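Long-range contacts in galactitol-1-phosphate 5-dehydrogenase (Escherichia coli, PDB 4UEK), which oxidises galactitol 1-phosphate to D-tagatose 6-phosphate with NAD(+) as electron acceptor, as a zinc-dependent dehydrogenase of galactitol metabolism: residues A[35-40]-A[115-120]; A[4-9]-A[51-56]. One frame throughout, in Å; residues are numbered along the deposited sequence.

Contact 1: residues A[35-40]-A[115-120]; sequences SGLCGS and GGFAEY. With ZN (zinc ion), chain C.
Phe117 carries its ring beside its own backbone N and anti to its carbonyl carbon (chi1 -65°), which sends the ring edge across to Ser35 and Gly36, while the Ser35 side chain turns OG anti to its N (chi1 -176°) to meet it. The contact lies in the GroES-like domain of a zinc-containing alcohol dehydrogenase, where the end of strand 27-36 meets the loop before strand 120-124. Phe117 is the centre of an inverse gamma turn, which, with a weak Ala118 N to Gly116 O bond, kinks the backbone here. Ser35 OG stands 3.0 Å from Gly116 O, close enough to donate to it, although its proton has another acceptor within reach. The same hydroxyl oxygen, Ser35 OG, meets the ring at its edge, 3.2 Å from Phe117 CD1. Next along that edge, the carbonyl oxygen Gly36 O approaches Phe117 CE1 at 3.5 Å, near the ring plane. The far end of the ring packs obliquely against Leu37, with CD1 of the leucine 4.0 Å from Phe117 CZ. Phe326 and Val4 also touch this buried ring. An alanine in place of Phe117 would probably leave Leu37 CD1 without its aromatic partner and open a gap beside the Gly36 carbonyl. Beyond Leu37 the chain enters the metal site: Cys38, assigned by similarity to the catalytic zinc, binds the zinc ion together with His59 NE2. The backbone N of Ser40 donates to Cys38 SG, nearly straight at 166°, a capping bond ahead of helix 41-46. Cys38 SG reaches the zinc at 2.4 Å, and a water, 2.1 Å from the metal, is a further ligand.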
loop_
_atom_site.group_PDB
_atom_site.type_symbol
_atom_site.label_atom_id
_atom_site.label_comp_id
_atom_site.label_asym_id
_atom_site.label_seq_id
_atom_site.Cartn_x
_atom_site.Cartn_y
_atom_site.Cartn_z
ATOM N N SER A 35 27.382 20.371 -6.076
ATOM C CA SER A 35 25.939 20.517 -6.100
ATOM C C SER A 35 25.359 19.715 -7.256
ATOM O O SER A 35 25.714 19.935 -8.419
ATOM C CB SER A 35 25.568 22.001 -6.205
ATOM O OG SER A 35 24.167 22.191 -6.150
ATOM N N GLY A 36 24.476 18.773 -6.929
ATOM C CA GLY A 36 24.000 17.821 -7.906
ATOM C C GLY A 36 22.592 18.023 -8.411
ATOM O O GLY A 36 21.732 18.561 -7.714
ATOM N N LEU A 37 22.360 17.571 -9.633
ATOM C CA LEU A 37 21.033 17.605 -10.245
ATOM C C LEU A 37 20.216 16.347 -9.924
ATOM O O LEU A 37 20.606 15.252 -10.310
ATOM C CB LEU A 37 21.175 17.766 -11.759
ATOM C CG LEU A 37 19.880 17.922 -12.556
ATOM C CD1 LEU A 37 19.377 19.350 -12.417
ATOM C CD2 LEU A 37 20.093 17.565 -14.018
ATOM N N CYS A 38 19.083 16.499 -9.231
ATOM C CA CYS A 38 18.211 15.362 -8.904
ATOM C C CYS A 38 17.327 14.980 -10.085
ATOM O O CYS A 38 16.936 15.834 -10.882
ATOM C CB CYS A 38 17.324 15.689 -7.680
ATOM S SG CYS A 38 16.300 14.323 -6.988
ATOM N N GLY A 39 17.015 13.691 -10.191
ATOM C CA GLY A 39 16.041 13.216 -11.153
ATOM C C GLY A 39 14.747 14.006 -11.089
ATOM O O GLY A 39 14.136 14.259 -12.115
ATOM N N SER A 40 14.349 14.424 -9.888
ATOM C CA SER A 40 13.107 15.172 -9.700
ATOM C C SER A 40 13.199 16.620 -10.189
ATOM O O SER A 40 12.174 17.295 -10.316
ATOM C CB SER A 40 12.701 15.164 -8.226
ATOM O OG SER A 40 13.640 15.876 -7.436
ATOM N N GLY A 115 17.572 27.434 -4.298
ATOM C CA GLY A 115 18.469 26.397 -3.813
ATOM C C GLY A 115 19.949 26.535 -4.145
ATOM O O GLY A 115 20.451 27.638 -4.433
ATOM N N GLY A 116 20.644 25.396 -4.118
ATOM C CA GLY A 116 22.104 25.362 -4.169
ATOM C C GLY A 116 22.840 25.402 -5.499
ATOM O O GLY A 116 24.032 25.130 -5.529
ATOM N N PHE A 117 22.171 25.733 -6.602
ATOM C CA PHE A 117 22.904 25.954 -7.843
ATOM C C PHE A 117 23.371 27.413 -7.835
ATOM O O PHE A 117 22.960 28.230 -8.675
ATOM C CB PHE A 117 22.055 25.651 -9.089
ATOM C CG PHE A 117 21.648 24.203 -9.226
ATOM C CD1 PHE A 117 22.381 23.191 -8.610
ATOM C CD2 PHE A 117 20.519 23.856 -9.959
ATOM C CE1 PHE A 117 21.999 21.864 -8.728
ATOM C CE2 PHE A 117 20.126 22.526 -10.083
ATOM C CZ PHE A 117 20.865 21.528 -9.465
ATOM N N ALA A 118 24.228 27.726 -6.868
ATOM C CA ALA A 118 24.724 29.075 -6.660
ATOM C C ALA A 118 26.086 29.010 -5.961
ATOM O O ALA A 118 26.456 27.966 -5.416
ATOM C CB ALA A 118 23.726 29.886 -5.847
ATOM N N GLU A 119 26.844 30.104 -5.985
ATOM C CA GLU A 119 28.129 30.121 -5.281
ATOM C C GLU A 119 27.976 30.138 -3.756
ATOM O O GLU A 119 28.782 29.547 -3.041
ATOM C CB GLU A 119 28.971 31.326 -5.724
ATOM C CG GLU A 119 29.421 31.286 -7.186
ATOM C CD GLU A 119 30.410 32.404 -7.543
ATOM O OE1 GLU A 119 31.549 32.386 -7.037
ATOM O OE2 GLU A 119 30.049 33.307 -8.330
ATOM N N TYR A 120 26.968 30.850 -3.260
ATOM C CA TYR A 120 26.708 30.944 -1.826
ATOM C C TYR A 120 25.217 30.830 -1.573
ATOM O O TYR A 120 24.410 31.272 -2.390
ATOM C CB TYR A 120 27.203 32.274 -1.238
ATOM C CG TYR A 120 28.700 32.536 -1.345
ATOM C CD1 TYR A 120 29.254 33.031 -2.521
ATOM C CD2 TYR A 120 29.547 32.318 -0.263
ATOM C CE1 TYR A 120 30.623 33.284 -2.627
ATOM C CE2 TYR A 120 30.926 32.574 -0.354
ATOM C CZ TYR A 120 31.451 33.050 -1.539
ATOM O OH TYR A 120 32.798 33.298 -1.654
HETATM ZN ZN ZN C . 15.928 14.867 -4.675
HETATM O O HOH W 1 17.641 13.919 -3.879
#

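Contact 2: residues A[4-9]-A[51-56]; sequences VVNDTD and HYYPIT
A single antiparallel bridge between Asn6 and Ile55, flanked by side-chain packing, joins the N-terminal strand 2-7 to the irregular loop that runs from helix 41-46 to strand 60-68. The two backbones run almost oppositely, 165° apart, and Asn6 and Ile55 form a hydrogen-bonded pair. Asn6 N donates to Ile55 O at 3.0 Å, and Ile55 N returns a bond of the same length to Asn6 O. Carbon donors reinforce these carbonyls, since Val5 CA makes a CA-H...O contact with Ile55 O and Pro54 CA makes one with Asn6 O. On one side of the bridge Val5 and Pro54 lie alongside each other, CG1 of the valine 3.7 Å from CB of the proline. Asp7 follows the same proline, with OD2 at 3.8 Å from Pro54 CB, and that oxygen also forms a salt bridge with Arg13 on the adjoining strand. Asp7 OD1 accepts from the backbone N of Thr8 at 2.7 Å, tying the carboxylate to the next residue's backbone. Thr8 CA in turn sits over one face of the Tyr53 ring in a CH-pi contact, 4.2 Å from its centroid. With its CG anti to the carbonyl carbon (chi1 -62°), Tyr53 brings that face beneath Thr8, and its hydroxyl hydrogen-bonds to Arg44 O of helix 41-46. A cis peptide links Tyr53 to Pro54. The arrangement is that of a beta hairpin, strands 2-7 and 11-16, pinned by one isolated bridge to the loop between helix 41-46 and strand 60-68, within the catalytic domain of the zinc-containing alcohol dehydrogenase fold.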
loop_
_atom_site.group_PDB
_atom_site.type_symbol
_atom_site.label_atom_id
_atom_site.label_comp_id
_atom_site.label_asym_id
_atom_site.label_seq_id
_atom_site.Cartn_x
_atom_site.Cartn_y
_atom_site.Cartn_z
ATOM N N VAL A 4 22.572 29.286 -11.313
ATOM C CA VAL A 4 21.824 28.787 -12.450
ATOM C C VAL A 4 20.347 29.024 -12.178
ATOM O O VAL A 4 19.816 28.577 -11.161
ATOM C CB VAL A 4 22.098 27.294 -12.705
ATOM C CG1 VAL A 4 21.367 26.827 -13.965
ATOM C CG2 VAL A 4 23.593 27.070 -12.845
ATOM N N VAL A 5 19.696 29.744 -13.081
ATOM C CA VAL A 5 18.287 30.076 -12.935
ATOM C C VAL A 5 17.513 29.504 -14.106
ATOM O O VAL A 5 17.826 29.800 -15.257
ATOM C CB VAL A 5 18.060 31.597 -12.872
ATOM C CG1 VAL A 5 16.615 31.892 -12.524
ATOM C CG2 VAL A 5 18.987 32.240 -11.847
ATOM N N ASN A 6 16.502 28.680 -13.829
ATOM C CA ASN A 6 15.702 28.160 -14.930
ATOM C C ASN A 6 14.334 28.829 -14.983
ATOM O O ASN A 6 13.796 29.299 -13.969
ATOM C CB ASN A 6 15.584 26.629 -14.862
ATOM C CG ASN A 6 14.954 26.136 -13.583
ATOM O OD1 ASN A 6 15.553 26.206 -12.508
ATOM N ND2 ASN A 6 13.743 25.597 -13.698
ATOM N N ASP A 7 13.794 28.905 -16.189
ATOM C CA ASP A 7 12.623 29.727 -16.419
ATOM C C ASP A 7 11.557 28.950 -17.159
ATOM O O ASP A 7 11.776 27.803 -17.547
ATOM C CB ASP A 7 13.004 30.990 -17.197
ATOM C CG ASP A 7 12.191 32.202 -16.775
ATOM O OD1 ASP A 7 11.002 32.031 -16.428
ATOM O OD2 ASP A 7 12.747 33.322 -16.776
ATOM N N THR A 8 10.425 29.612 -17.379
ATOM C CA THR A 8 9.173 28.982 -17.788
ATOM C C THR A 8 9.287 27.832 -18.790
ATOM O O THR A 8 8.999 26.681 -18.449
ATOM C CB THR A 8 8.213 30.042 -18.363
ATOM O OG1 THR A 8 7.919 31.007 -17.346
ATOM C CG2 THR A 8 6.925 29.400 -18.820
ATOM N N ASP A 9 9.708 28.116 -20.014
ATOM C CA ASP A 9 9.645 27.081 -21.039
ATOM C C ASP A 9 10.962 26.329 -21.211
ATOM O O ASP A 9 11.440 26.152 -22.330
ATOM C CB ASP A 9 9.204 27.681 -22.376
ATOM C CG ASP A 9 7.711 27.948 -22.430
ATOM O OD1 ASP A 9 6.967 27.337 -21.633
ATOM O OD2 ASP A 9 7.278 28.761 -23.274
ATOM N N HIS A 51 7.327 25.256 -8.508
ATOM C CA HIS A 51 6.311 26.051 -7.813
ATOM C C HIS A 51 6.246 27.499 -8.304
ATOM O O HIS A 51 5.228 28.175 -8.140
ATOM C CB HIS A 51 6.563 26.016 -6.305
ATOM C CG HIS A 51 6.074 24.762 -5.648
ATOM N ND1 HIS A 51 6.900 23.925 -4.931
ATOM C CD2 HIS A 51 4.842 24.205 -5.604
ATOM C CE1 HIS A 51 6.198 22.905 -4.473
ATOM N NE2 HIS A 51 4.946 23.050 -4.867
ATOM N N TYR A 52 7.336 27.968 -8.906
ATOM C CA TYR A 52 7.367 29.293 -9.521
ATOM C C TYR A 52 8.529 29.395 -10.492
ATOM O O TYR A 52 9.444 28.561 -10.469
ATOM C CB TYR A 52 7.481 30.394 -8.462
ATOM C CG TYR A 52 8.687 30.231 -7.574
ATOM C CD1 TYR A 52 8.629 29.439 -6.433
ATOM C CD2 TYR A 52 9.891 30.854 -7.885
ATOM C CE1 TYR A 52 9.730 29.280 -5.614
ATOM C CE2 TYR A 52 11.000 30.695 -7.081
ATOM C CZ TYR A 52 10.917 29.908 -5.949
ATOM O OH TYR A 52 12.030 29.755 -5.147
ATOM N N TYR A 53 8.461 30.410 -11.349
ATOM C CA TYR A 53 9.535 30.771 -12.264
ATOM C C TYR A 53 9.694 32.287 -12.251
ATOM O O TYR A 53 8.715 33.013 -12.080
ATOM C CB TYR A 53 9.250 30.277 -13.687
ATOM C CG TYR A 53 9.151 28.778 -13.785
ATOM C CD1 TYR A 53 10.289 27.994 -13.940
ATOM C CD2 TYR A 53 7.921 28.143 -13.706
ATOM C CE1 TYR A 53 10.197 26.619 -14.019
ATOM C CE2 TYR A 53 7.819 26.771 -13.783
ATOM C CZ TYR A 53 8.960 26.017 -13.942
ATOM O OH TYR A 53 8.849 24.653 -14.014
ATOM N N PRO A 54 10.927 32.776 -12.416
ATOM C CA PRO A 54 12.187 32.030 -12.527
ATOM C C PRO A 54 12.603 31.421 -11.192
ATOM O O PRO A 54 12.227 31.952 -10.148
ATOM C CB PRO A 54 13.183 33.103 -12.977
ATOM C CG PRO A 54 12.609 34.385 -12.448
ATOM C CD PRO A 54 11.127 34.230 -12.550
ATOM N N ILE A 55 13.356 30.329 -11.200
ATOM C CA ILE A 55 13.717 29.707 -9.925
ATOM C C ILE A 55 15.151 29.161 -9.931
ATOM O O ILE A 55 15.663 28.784 -10.977
ATOM C CB ILE A 55 12.720 28.581 -9.570
ATOM C CG1 ILE A 55 12.948 28.068 -8.150
ATOM C CG2 ILE A 55 12.759 27.451 -10.614
ATOM C CD1 ILE A 55 11.919 27.051 -7.721
ATOM N N THR A 56 15.805 29.152 -8.774
ATOM C CA THR A 56 17.101 28.484 -8.647
ATOM C C THR A 56 16.952 27.176 -7.885
ATOM O O THR A 56 16.633 27.180 -6.702
ATOM C CB THR A 56 18.154 29.354 -7.922
ATOM O OG1 THR A 56 18.397 30.549 -8.669
ATOM C CG2 THR A 56 19.471 28.583 -7.780
#

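Overall arrangement
The segments alternate along the chain: 4-9, 35-40, 51-56, then 115-120. The two contacts therefore interlock in sequence, and their centres lie 13 Å apart on the same side of the chain's centre. They also touch directly. Gly115 N lies 2.6 Å from Thr56 O and Phe117 O 2.9 Å from Val4 N, both probable hydrogen bonds, so loop 115-120 links the segments of contact 2 to the inner strand of contact 1. Contact 1 is buried beside the zinc, at the end of strand 27-36 in the mixed sheet, whereas contact 2 is partly buried farther out and joins the N-terminal hairpin to the loop before strand 60-68.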